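Local coordinates for protein glycoside hydrolase, GH17 family (Formosa sp. Hel1_33_131, PDB 6FCG) that probably hydrolyses internal beta-1,3-glycosidic bonds of the algal glucan laminarin, as an endo-acting laminarinase with a TIM-barrel fold, at residues A[310-313]-A[314-318]; A[365-368]-A[369-372]; A[137-140]-A[141-145]; A[123-126]-A[127-130]; A[94-97]-A[98-102]. All coordinates share one frame; numbering follows the deposited sequence.

Contact 1: A[310-313]-A[314-318]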
loop_
_atom_site.group_PDB
_atom_site.type_symbol
_atom_site.label_atom_id
_atom_site.label_comp_id
_atom_site.label_asym_id
_atom_site.label_seq_id
_atom_site.Cartn_x
_atom_site.Cartn_y
_atom_site.Cartn_z
ATOM N N SER A 310 -20.354 -17.320 6.928
ATOM C CA SER A 310 -21.190 -16.469 6.085
ATOM C C SER A 310 -20.739 -15.014 6.072
ATOM O O SER A 310 -21.285 -14.217 5.304
ATOM C CB SER A 310 -22.642 -16.524 6.536
ATOM O OG SER A 310 -22.809 -15.986 7.838
ATOM N N PHE A 311 -19.758 -14.655 6.894
ATOM C CA PHE A 311 -19.251 -13.295 6.896
ATOM C C PHE A 311 -17.828 -13.233 7.432
ATOM O O PHE A 311 -17.486 -13.992 8.320
ATOM C CB PHE A 311 -20.168 -12.381 7.734
ATOM C CG PHE A 311 -19.827 -10.940 7.630
ATOM C CD1 PHE A 311 -20.330 -10.173 6.595
ATOM C CD2 PHE A 311 -18.955 -10.351 8.528
ATOM C CE1 PHE A 311 -19.985 -8.826 6.464
ATOM C CE2 PHE A 311 -18.607 -8.998 8.410
ATOM C CZ PHE A 311 -19.127 -8.236 7.373
ATOM N N SER A 312 -17.011 -12.318 6.889
ATOM C CA SER A 312 -15.670 -12.039 7.421
ATOM C C SER A 312 -15.237 -10.626 7.095
ATOM O O SER A 312 -15.300 -10.209 5.943
ATOM C CB SER A 312 -14.609 -12.978 6.823
ATOM O OG SER A 312 -13.294 -12.646 7.303
ATOM N N ASN A 313 -14.737 -9.924 8.103
ATOM C CA ASN A 313 -14.121 -8.614 7.889
ATOM C C ASN A 313 -12.567 -8.668 7.930
ATOM O O ASN A 313 -11.931 -7.639 8.027
ATOM C CB ASN A 313 -14.673 -7.583 8.887
ATOM C CG ASN A 313 -14.245 -7.854 10.328
ATOM O OD1 ASN A 313 -13.481 -8.773 10.633
ATOM N ND2 ASN A 313 -14.707 -7.025 11.206
ATOM N N GLY A 314 -11.986 -9.868 7.880
ATOM C CA GLY A 314 -10.536 -10.054 7.770
ATOM C C GLY A 314 -10.208 -10.738 6.454
ATOM O O GLY A 314 -10.669 -10.310 5.370
ATOM N N TYR A 315 -9.479 -11.834 6.566
ATOM C CA TYR A 315 -8.901 -12.505 5.414
ATOM C C TYR A 315 -9.847 -13.210 4.457
ATOM O O TYR A 315 -9.478 -13.408 3.299
ATOM C CB TYR A 315 -7.932 -13.589 5.852
ATOM C CG TYR A 315 -6.751 -13.143 6.652
ATOM C CD1 TYR A 315 -6.048 -11.972 6.343
ATOM C CD2 TYR A 315 -6.284 -13.935 7.729
ATOM C CE1 TYR A 315 -4.932 -11.595 7.106
ATOM C CE2 TYR A 315 -5.171 -13.567 8.494
ATOM C CZ TYR A 315 -4.501 -12.406 8.177
ATOM O OH TYR A 315 -3.430 -12.056 8.917
ATOM N N TYR A 316 -11.026 -13.597 4.914
ATOM C CA TYR A 316 -11.882 -14.491 4.140
ATOM C C TYR A 316 -13.087 -13.828 3.432
ATOM O O TYR A 316 -13.809 -14.514 2.696
ATOM C CB TYR A 316 -12.380 -15.602 5.054
ATOM C CG TYR A 316 -11.291 -16.173 5.926
ATOM C CD1 TYR A 316 -10.280 -16.973 5.374
ATOM C CD2 TYR A 316 -11.250 -15.897 7.292
ATOM C CE1 TYR A 316 -9.276 -17.494 6.165
ATOM C CE2 TYR A 316 -10.263 -16.419 8.091
ATOM C CZ TYR A 316 -9.270 -17.206 7.527
ATOM O OH TYR A 316 -8.285 -17.714 8.351
ATOM N N GLY A 317 -13.295 -12.513 3.633
ATOM C CA GLY A 317 -14.408 -11.787 3.002
ATOM C C GLY A 317 -13.996 -10.805 1.905
ATOM O O GLY A 317 -13.062 -11.053 1.132
ATOM N N ALA A 318 -14.708 -9.690 1.827
ATOM C CA ALA A 318 -14.436 -8.638 0.820
ATOM C C ALA A 318 -13.002 -8.084 0.843
ATOM O O ALA A 318 -12.483 -7.709 -0.179
ATOM C CB ALA A 318 -15.446 -7.489 0.973
HETATM O O HOH W 1 -12.916 -9.230 4.451
#
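The Tyr316 ring meets Ser312 OG obliquely, with CD2 of Tyr316 3.8 Å from that oxygen. Over the centre of one face sits Tyr315 CB, 4.0 Å above the ring plane. His246, on helix 244-250, packs with the Tyr316 ring edge-to-face. The Asn313 amide is bound elsewhere: its ND2 is hydrogen-bonded to Asn362 OD1. Ser312 carries most of the contact. Its OG lies opposite the backbone N (chi1 177°), which sends the hydroxyl into the turn that follows. There Ser312 OG accepts from Gly314 N at 3.1 Å, with an N-H...O angle of 156°. Tyr316 N adds a weak bond to Ser312 OG at 3.4 Å. Gly314 to Gly317 form a type I beta turn in the loop between strand 301-305 and helix 326-342. The far end of this turn comes back to Ser312, where Gly317 CA makes a CA-H...O contact of 3.5 Å with Ser312 O. One water donates to Ser312 O at 3.0 Å and to Gly314 O at 2.7 Å. Both residues flanking Asn313 are thus joined through their carbonyls as well. In this irregular loop the buried hydroxyl of Ser312 takes up one backbone N-H well and a second weakly, work that carbonyls do in helices and sheets.

Contact 2: A[365-368]-A[369-372]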
loop_
_atom_site.group_PDB
_atom_site.type_symbol
_atom_site.label_atom_id
_atom_site.label_comp_id
_atom_site.label_asym_id
_atom_site.label_seq_id
_atom_site.Cartn_x
_atom_site.Cartn_y
_atom_site.Cartn_z
ATOM N N GLY A 365 -15.747 -10.693 12.780
ATOM C CA GLY A 365 -14.833 -11.815 12.648
ATOM C C GLY A 365 -15.521 -13.102 12.256
ATOM O O GLY A 365 -16.606 -13.391 12.750
ATOM N N SER A 366 -14.902 -13.854 11.349
ATOM C CA SER A 366 -15.519 -15.033 10.774
ATOM C C SER A 366 -15.867 -16.094 11.810
ATOM O O SER A 366 -16.854 -16.806 11.649
ATOM C CB SER A 366 -14.620 -15.632 9.700
ATOM O OG SER A 366 -13.357 -15.906 10.255
ATOM N N GLU A 367 -15.114 -16.164 12.888
ATOM C CA GLU A 367 -15.437 -17.080 13.992
ATOM C C GLU A 367 -16.869 -16.963 14.543
ATOM O O GLU A 367 -17.435 -17.948 14.988
ATOM C CB GLU A 367 -14.410 -16.913 15.134
ATOM C CG GLU A 367 -13.031 -17.481 14.793
ATOM C CD GLU A 367 -12.998 -19.009 14.686
ATOM O OE1 GLU A 367 -12.477 -19.430 13.679
ATOM O OE2 GLU A 367 -13.511 -19.808 15.505
ATOM N N ASN A 368 -17.449 -15.767 14.471
ATOM C CA ASN A 368 -18.811 -15.514 14.921
ATOM C C ASN A 368 -19.879 -15.835 13.881
ATOM O O ASN A 368 -21.035 -15.547 14.107
ATOM C CB ASN A 368 -18.977 -14.031 15.346
ATOM C CG ASN A 368 -17.959 -13.587 16.399
ATOM O OD1 ASN A 368 -17.660 -14.323 17.359
ATOM N ND2 ASN A 368 -17.404 -12.389 16.225
ATOM N N HIS A 369 -19.526 -16.400 12.743
ATOM C CA HIS A 369 -20.487 -16.495 11.644
ATOM C C HIS A 369 -20.535 -17.857 10.991
ATOM O O HIS A 369 -20.939 -18.000 9.823
ATOM C CB HIS A 369 -20.231 -15.381 10.612
ATOM C CG HIS A 369 -20.467 -14.007 11.158
ATOM N ND1 HIS A 369 -21.729 -13.473 11.323
ATOM C CD2 HIS A 369 -19.601 -13.065 11.599
ATOM C CE1 HIS A 369 -21.631 -12.257 11.832
ATOM N NE2 HIS A 369 -20.351 -11.985 12.006
ATOM N N PHE A 370 -20.195 -18.880 11.756
ATOM C CA PHE A 370 -20.209 -20.234 11.206
ATOM C C PHE A 370 -21.577 -20.961 11.265
ATOM O O PHE A 370 -21.704 -22.057 10.741
ATOM C CB PHE A 370 -19.132 -21.074 11.873
ATOM C CG PHE A 370 -17.782 -20.878 11.285
ATOM C CD1 PHE A 370 -17.388 -21.624 10.176
ATOM C CD2 PHE A 370 -16.895 -19.981 11.847
ATOM C CE1 PHE A 370 -16.143 -21.462 9.636
ATOM C CE2 PHE A 370 -15.632 -19.814 11.306
ATOM C CZ PHE A 370 -15.258 -20.557 10.208
ATOM N N GLY A 371 -22.581 -20.340 11.880
ATOM C CA GLY A 371 -23.880 -20.942 12.023
ATOM C C GLY A 371 -24.609 -21.194 10.729
ATOM O O GLY A 371 -24.317 -20.572 9.708
ATOM N N LEU A 372 -25.540 -22.154 10.776
ATOM C CA LEU A 372 -26.602 -22.266 9.778
ATOM C C LEU A 372 -27.702 -21.268 10.121
ATOM O O LEU A 372 -28.467 -20.835 9.248
ATOM C CB LEU A 372 -27.151 -23.672 9.732
ATOM C CG LEU A 372 -26.147 -24.785 9.517
ATOM C CD1 LEU A 372 -26.845 -26.121 9.667
ATOM C CD2 LEU A 372 -25.467 -24.694 8.167
HETATM O O HOH W 2 -20.096 -18.913 14.677
#
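His369 CG is turned opposite its own carbonyl carbon (chi1 -65°), and this lays the imidazole back over Asn368. Asn368 O lies over one face of the ring. Asn368 CB makes an off-centre CH-pi contact, 4.3 Å from the His369 ring centroid. Gly365 O comes to the ring edge near its plane, 3.2 Å from His369 CD2. The polar end of the imidazole is held outside, by NE2 to Ser363 O. Residues 366-368 are in 3-10 conformation, and His369 N donates to Ser366 O at 2.9 Å, an i to i+3 bond with an N-H...O angle of 150°. Ser366 O also lies 3.2 Å from Phe370 CD2, at an oblique angle to that ring. Glu367 OE1 is 4.0 Å from Phe370 CE2, with carboxylate and ring planes 52° apart. Glu367 OE2 forms a salt bridge with Lys358. A water completes the bend, donating to Glu367 O at 2.8 Å and accepting from Phe370 N at 2.9 Å. The contact is buried in the loop between helices 326-342 and 384-388. Phe370 packs on Met245 and His246 of helix 244-250, and Glu367 touches Ile426 of a second subunit.

Contact 3: A[137-140]-A[141-145]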
loop_
_atom_site.group_PDB
_atom_site.type_symbol
_atom_site.label_atom_id
_atom_site.label_comp_id
_atom_site.label_asym_id
_atom_site.label_seq_id
_atom_site.Cartn_x
_atom_site.Cartn_y
_atom_site.Cartn_z
ATOM N N HIS A 137 5.525 -30.126 25.909
ATOM C CA HIS A 137 5.941 -31.499 26.196
ATOM C C HIS A 137 5.503 -31.985 27.563
ATOM O O HIS A 137 5.851 -33.077 27.936
ATOM C CB HIS A 137 7.459 -31.637 25.986
ATOM C CG HIS A 137 7.862 -31.338 24.578
ATOM N ND1 HIS A 137 7.838 -32.278 23.560
ATOM C CD2 HIS A 137 8.216 -30.161 24.004
ATOM C CE1 HIS A 137 8.199 -31.691 22.427
ATOM N NE2 HIS A 137 8.422 -30.411 22.666
ATOM N N GLU A 138 4.745 -31.175 28.298
ATOM C CA GLU A 138 4.104 -31.607 29.547
ATOM C C GLU A 138 2.621 -31.260 29.435
ATOM O O GLU A 138 2.182 -30.444 28.626
ATOM C CB GLU A 138 4.731 -31.032 30.860
ATOM N N GLU A 139 1.853 -31.913 30.280
ATOM C CA GLU A 139 0.425 -31.887 30.222
ATOM C C GLU A 139 -0.078 -30.951 31.363
ATOM O O GLU A 139 0.638 -30.664 32.316
ATOM C CB GLU A 139 -0.005 -33.355 30.309
ATOM C CG GLU A 139 -0.624 -33.714 31.641
ATOM C CD GLU A 139 -1.391 -35.071 31.645
ATOM O OE1 GLU A 139 -2.120 -35.436 30.696
ATOM O OE2 GLU A 139 -1.239 -35.828 32.631
ATOM N N SER A 140 -1.284 -30.413 31.225
ATOM C CA SER A 140 -1.895 -29.657 32.310
ATOM C C SER A 140 -2.286 -30.595 33.450
ATOM O O SER A 140 -2.857 -31.667 33.214
ATOM C CB SER A 140 -3.139 -28.904 31.811
ATOM O OG SER A 140 -3.854 -28.310 32.886
ATOM N N GLU A 141 -2.043 -30.156 34.683
ATOM C CA GLU A 141 -2.513 -30.855 35.867
ATOM C C GLU A 141 -4.067 -31.017 35.835
ATOM O O GLU A 141 -4.599 -31.959 36.426
ATOM C CB GLU A 141 -2.136 -30.101 37.164
ATOM C CG GLU A 141 -2.317 -30.880 38.521
ATOM C CD GLU A 141 -0.979 -31.329 39.188
ATOM O OE1 GLU A 141 -0.170 -30.392 39.343
ATOM O OE2 GLU A 141 -0.713 -32.537 39.593
ATOM N N ASN A 142 -4.783 -30.116 35.146
ATOM C CA ASN A 142 -6.241 -30.174 35.082
ATOM C C ASN A 142 -6.880 -31.161 34.083
ATOM O O ASN A 142 -8.104 -31.293 34.077
ATOM C CB ASN A 142 -6.802 -28.784 34.811
ATOM C CG ASN A 142 -6.426 -27.796 35.888
ATOM O OD1 ASN A 142 -6.496 -28.092 37.073
ATOM N ND2 ASN A 142 -6.077 -26.611 35.480
ATOM N N ASN A 143 -6.082 -31.848 33.272
ATOM C CA ASN A 143 -6.656 -32.812 32.334
ATOM C C ASN A 143 -7.368 -33.964 33.084
ATOM O O ASN A 143 -8.471 -34.357 32.707
ATOM C CB ASN A 143 -5.601 -33.340 31.361
ATOM C CG ASN A 143 -5.092 -32.277 30.416
ATOM O OD1 ASN A 143 -5.709 -31.223 30.238
ATOM N ND2 ASN A 143 -3.969 -32.546 29.789
ATOM N N ALA A 144 -6.775 -34.441 34.180
ATOM C CA ALA A 144 -7.323 -35.582 34.929
ATOM C C ALA A 144 -8.781 -35.362 35.338
ATOM O O ALA A 144 -9.639 -36.187 35.028
ATOM C CB ALA A 144 -6.458 -35.893 36.135
ATOM N N SER A 145 -9.076 -34.219 35.949
ATOM C CA SER A 145 -10.433 -33.973 36.403
ATOM C C SER A 145 -11.420 -33.721 35.238
ATOM O O SER A 145 -12.618 -34.048 35.355
ATOM C CB SER A 145 -10.473 -32.843 37.406
ATOM O OG SER A 145 -10.066 -31.661 36.787
HETATM O O HOH W 3 -3.638 -34.117 34.332
#
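Ser140 and Asn143 form the close-packed side of this contact, while Glu141 and Asn142 face the solvent. Ser140 to Asn143 make a type I beta turn that leads into helix 143-156. Asn143 N donates to Ser140 O at 3.2 Å and almost straight, at 172°. Ser140 OG, opposite its backbone N (chi1 172°), accepts from Asn142 N at 3.0 Å. This is a capping bond just ahead of the helix. Asn143 is buried, and its side chain bends back so that OD1 lies 3.8 Å from Ser140 CB. Its ND2 comes within 3.5 Å of Glu139 OE1, with amide and carboxylate planes nearly perpendicular, but its hydrogen bond goes to Asp124 O. Glu139 is likewise held outside the turn. Its OE2 forms a salt bridge with Lys187, and its OE1 accepts from Trp188 NE1, both on helix 182-197.

The other side is looser. Glu141 leads away from the turn, and only its CB comes near Ser140, 3.7 Å from the carbonyl carbon C. Asn142 lies beside the cap, with CB 3.6 Å from Ser140 OG. A water accepts from Ala144 N at 3.2 Å and sits close to Ser140 O as well. The chemistry is polar throughout. Serine hydroxyl, carbonyl and water between them take up the backbone N-H groups of residues 142, 143 and 144, which, at the start of a helix, lack the i to i+4 carbonyl partners of its later turns.

Contact 4: A[123-126]-A[127-130]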
loop_
_atom_site.group_PDB
_atom_site.type_symbol
_atom_site.label_atom_id
_atom_site.label_comp_id
_atom_site.label_asym_id
_atom_site.label_seq_id
_atom_site.Cartn_x
_atom_site.Cartn_y
_atom_site.Cartn_z
ATOM N N ILE A 123 -8.312 -30.986 26.389
ATOM C CA ILE A 123 -6.961 -31.303 26.810
ATOM C C ILE A 123 -6.039 -30.109 26.590
ATOM O O ILE A 123 -5.989 -29.535 25.493
ATOM C CB ILE A 123 -6.455 -32.494 25.990
ATOM C CG1 ILE A 123 -7.301 -33.731 26.292
ATOM C CG2 ILE A 123 -4.992 -32.773 26.257
ATOM C CD1 ILE A 123 -7.200 -34.287 27.709
ATOM N N ASP A 124 -5.286 -29.774 27.629
ATOM C CA ASP A 124 -4.307 -28.687 27.610
ATOM C C ASP A 124 -2.903 -29.187 27.896
ATOM O O ASP A 124 -2.723 -30.179 28.595
ATOM C CB ASP A 124 -4.648 -27.692 28.704
ATOM C CG ASP A 124 -5.814 -26.783 28.350
ATOM O OD1 ASP A 124 -6.013 -26.466 27.159
ATOM O OD2 ASP A 124 -6.503 -26.326 29.300
ATOM N N CYS A 125 -1.928 -28.462 27.379
ATOM C CA CYS A 125 -0.543 -28.565 27.778
ATOM C C CYS A 125 -0.317 -27.769 29.043
ATOM O O CYS A 125 -1.169 -26.988 29.457
ATOM C CB CYS A 125 0.361 -28.002 26.680
ATOM S SG CYS A 125 0.458 -26.178 26.534
ATOM N N LYS A 126 0.843 -27.972 29.658
ATOM C CA LYS A 126 1.186 -27.288 30.902
ATOM C C LYS A 126 1.175 -25.755 30.759
ATOM O O LYS A 126 1.762 -25.213 29.831
ATOM C CB LYS A 126 2.547 -27.728 31.404
ATOM C CG LYS A 126 2.890 -27.189 32.792
ATOM C CD LYS A 126 4.267 -27.671 33.199
ATOM C CE LYS A 126 4.547 -27.376 34.660
ATOM N NZ LYS A 126 6.022 -27.175 34.822
ATOM N N ASN A 127 0.498 -25.096 31.710
ATOM C CA ASN A 127 0.356 -23.633 31.770
ATOM C C ASN A 127 -0.480 -22.979 30.693
ATOM O O ASN A 127 -0.615 -21.767 30.666
ATOM C CB ASN A 127 1.719 -22.901 31.890
ATOM C CG ASN A 127 2.492 -23.232 33.163
ATOM O OD1 ASN A 127 3.717 -23.103 33.195
ATOM N ND2 ASN A 127 1.794 -23.571 34.231
ATOM N N ALA A 128 -1.140 -23.756 29.864
ATOM C CA ALA A 128 -2.143 -23.191 28.968
ATOM C C ALA A 128 -3.139 -22.280 29.705
ATOM O O ALA A 128 -3.559 -22.559 30.813
ATOM C CB ALA A 128 -2.902 -24.303 28.282
ATOM N N TRP A 129 -3.468 -21.170 29.060
ATOM C CA TRP A 129 -4.418 -20.180 29.569
ATOM C C TRP A 129 -3.973 -19.503 30.877
ATOM O O TRP A 129 -4.818 -18.950 31.562
ATOM C CB TRP A 129 -5.830 -20.769 29.715
ATOM C CG TRP A 129 -6.190 -21.723 28.619
ATOM C CD1 TRP A 129 -6.412 -23.069 28.745
ATOM C CD2 TRP A 129 -6.275 -21.431 27.225
ATOM N NE1 TRP A 129 -6.657 -23.619 27.515
ATOM C CE2 TRP A 129 -6.589 -22.629 26.563
ATOM C CE3 TRP A 129 -6.123 -20.263 26.465
ATOM C CZ2 TRP A 129 -6.758 -22.694 25.173
ATOM C CZ3 TRP A 129 -6.297 -20.328 25.067
ATOM C CH2 TRP A 129 -6.605 -21.539 24.446
ATOM N N THR A 130 -2.670 -19.505 31.186
ATOM C CA THR A 130 -2.122 -18.761 32.321
ATOM C C THR A 130 -1.116 -17.761 31.803
ATOM O O THR A 130 -0.918 -17.644 30.616
ATOM C CB THR A 130 -1.400 -19.678 33.303
ATOM O OG1 THR A 130 -0.159 -20.092 32.714
ATOM C CG2 THR A 130 -2.238 -20.907 33.633
HETATM O O HOH W 4 -4.866 -25.717 31.549
#
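Asp124, Lys126 and Asn127 bear much of this contact. Asp124 OD1 accepts from Trp129 NE1 at 2.9 Å, with an N-H...O angle of 144°. The indole reaches it from above the carboxylate plane, and the ring and carboxylate planes stand 64° apart. Trp122 NE1 donates to the same Asp124 OD1, so two indoles grip one oxygen. Asp124 OD2 lies at the edge of the Trp129 ring and takes a water at 2.8 Å. Trp129 CG sits beside its own backbone N (chi1 -38°), and this carries NE1 back toward the aspartate. If a leucine took the place of Asp124, the indole N-H groups of Trp129 and Trp122 would probably be left without their shared acceptor, and the Trp129 ring would be freer to turn. Two type II beta turns overlap here, Cys125 to Ala128 and Asn127 to Thr130. They lie in the loop after strand 116-121 of the TIM barrel, around the short strand 125-126. Lys126 and Asn127 form the corner of the first turn, side by side and pointing the same way, with Lys126 CG 3.4 Å from Asn127 N. Ala128 N closes that turn on Cys125 O at 3.3 Å. Ala128 CB packs against Asp124 CG at 3.8 Å. Asn127 O then closes the second turn, accepting from Thr130 N at 3.1 Å and from Thr130 OG1 at 2.7 Å. Trp129 also stacks on His430 of a second subunit.

Contact 5: A[94-97]-A[98-102]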
loop_
_atom_site.group_PDB
_atom_site.type_symbol
_atom_site.label_atom_id
_atom_site.label_comp_id
_atom_site.label_asym_id
_atom_site.label_seq_id
_atom_site.Cartn_x
_atom_site.Cartn_y
_atom_site.Cartn_z
ATOM N N ALA A 94 -20.390 -25.495 32.590
ATOM C CA ALA A 94 -21.664 -26.217 32.804
ATOM C C ALA A 94 -22.403 -26.600 31.509
ATOM O O ALA A 94 -23.250 -27.490 31.525
ATOM C CB ALA A 94 -22.582 -25.358 33.660
ATOM N N HIS A 95 -22.095 -25.871 30.430
ATOM C CA HIS A 95 -22.767 -25.980 29.146
ATOM C C HIS A 95 -23.098 -27.417 28.672
ATOM O O HIS A 95 -24.226 -27.710 28.341
ATOM C CB HIS A 95 -21.903 -25.213 28.140
ATOM C CG HIS A 95 -22.378 -25.265 26.726
ATOM N ND1 HIS A 95 -21.719 -25.978 25.744
ATOM C CD2 HIS A 95 -23.400 -24.637 26.110
ATOM C CE1 HIS A 95 -22.342 -25.824 24.589
ATOM N NE2 HIS A 95 -23.371 -25.025 24.791
ATOM N N THR A 96 -22.122 -28.318 28.654
ATOM C CA THR A 96 -22.331 -29.659 28.128
ATOM C C THR A 96 -23.276 -30.446 29.009
ATOM O O THR A 96 -24.137 -31.161 28.532
ATOM C CB THR A 96 -20.991 -30.383 28.016
ATOM O OG1 THR A 96 -20.217 -29.725 27.000
ATOM C CG2 THR A 96 -21.156 -31.879 27.704
ATOM N N SER A 97 -23.042 -30.356 30.308
ATOM C CA SER A 97 -23.887 -30.949 31.323
ATOM C C SER A 97 -25.325 -30.450 31.187
ATOM O O SER A 97 -26.280 -31.218 31.299
ATOM C CB SER A 97 -23.291 -30.622 32.704
ATOM O OG SER A 97 -24.178 -30.910 33.747
ATOM N N ASN A 98 -25.491 -29.165 30.955
ATOM C CA ASN A 98 -26.832 -28.620 30.776
ATOM C C ASN A 98 -27.509 -29.089 29.484
ATOM O O ASN A 98 -28.736 -29.216 29.465
ATOM C CB ASN A 98 -26.830 -27.100 30.879
ATOM C CG ASN A 98 -26.487 -26.630 32.278
ATOM O OD1 ASN A 98 -26.810 -27.286 33.264
ATOM N ND2 ASN A 98 -25.872 -25.490 32.371
ATOM N N ILE A 99 -26.734 -29.376 28.437
ATOM C CA ILE A 99 -27.315 -29.885 27.205
ATOM C C ILE A 99 -27.871 -31.276 27.469
ATOM O O ILE A 99 -28.973 -31.608 27.042
ATOM C CB ILE A 99 -26.310 -29.895 26.057
ATOM C CG1 ILE A 99 -25.907 -28.438 25.740
ATOM C CG2 ILE A 99 -26.911 -30.518 24.800
ATOM C CD1 ILE A 99 -24.698 -28.293 24.849
ATOM N N LEU A 100 -27.116 -32.080 28.197
ATOM C CA LEU A 100 -27.578 -33.415 28.568
ATOM C C LEU A 100 -28.849 -33.337 29.405
ATOM O O LEU A 100 -29.793 -34.090 29.137
ATOM C CB LEU A 100 -26.468 -34.190 29.272
ATOM C CG LEU A 100 -25.281 -34.568 28.378
ATOM C CD1 LEU A 100 -24.063 -34.963 29.187
ATOM C CD2 LEU A 100 -25.647 -35.694 27.404
ATOM N N LYS A 101 -28.917 -32.396 30.355
ATOM C CA LYS A 101 -30.135 -32.209 31.155
ATOM C C LYS A 101 -31.346 -31.849 30.298
ATOM O O LYS A 101 -32.453 -32.387 30.500
ATOM C CB LYS A 101 -29.942 -31.160 32.267
ATOM C CG LYS A 101 -29.167 -31.728 33.440
ATOM C CD LYS A 101 -28.726 -30.703 34.478
ATOM C CE LYS A 101 -27.636 -31.357 35.329
ATOM N NZ LYS A 101 -27.160 -30.490 36.420
ATOM N N ALA A 102 -31.095 -30.965 29.349
ATOM C CA ALA A 102 -32.093 -30.493 28.428
ATOM C C ALA A 102 -32.612 -31.605 27.558
ATOM O O ALA A 102 -33.821 -31.708 27.367
ATOM C CB ALA A 102 -31.524 -29.387 27.552
#
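Thr96 O accepts from two backbone donors, Leu100 N at 3.1 Å and, weakly, Ile99 N at 3.2 Å. Ile99 N is itself shared, since it also donates to His95 O at 3.0 Å. Asn98 N bonds to Ala94 O at 2.9 Å. Lys101 N pairs with Ser97 O in the same i to i+4 pattern. The side chains pack on this frame. His95 CG lies opposite its backbone N (chi1 177°), which brings the imidazole beside Ile99. Ile99 CD1 rests over one face of that ring, 3.7 Å from the centroid and 23° off the normal, as a CH-pi contact. His95 also stacks with Tyr57, and its NE2 is hydrogen-bonded to Gly56 N. These residues lie in the first turns of helix 95-109, the helix of a beta-alpha-beta crossover between parallel strands 83-87 and 116-121 of the TIM barrel. Thr96, Ile99 and Leu100 all touch Met117 of strand 116-121. Thr96 OG1 is bound to Asn90 O. Asn98 lies on another side of the helix and folds back toward its first turn, with ND2 3.5 Å from Ala94 CB and CG 3.4 Å from Ala94 O. An alanine here removes the amide, which would probably leave a gap beside Ala94 CB and weaken the packing on Leu71 of helix 68-80. The exposed Lys101 runs out extended past Ser97, its CE 3.8 Å from Ser97 OG.

Contact 2 is the buried one. Contacts 1 and 5 are partly buried, and contacts 3 and 4 lie at the surface. Contacts 1 and 2 touch: Ser310 N bonds to His369 O, so two separate loops are held together. Contacts 3 and 4 also touch, and both belong to the chain that runs from strand 116-121 into helix 143-156. Contact 5 stands apart, its centre over 20 Å from the others. It alone rests on regular helix bonds, with side chains packed on barrel strand 116-121. The other four shape turns: contacts 1 and 3 use a serine hydroxyl, contact 2 rings against carbonyls, contact 4 a carboxylate and indoles.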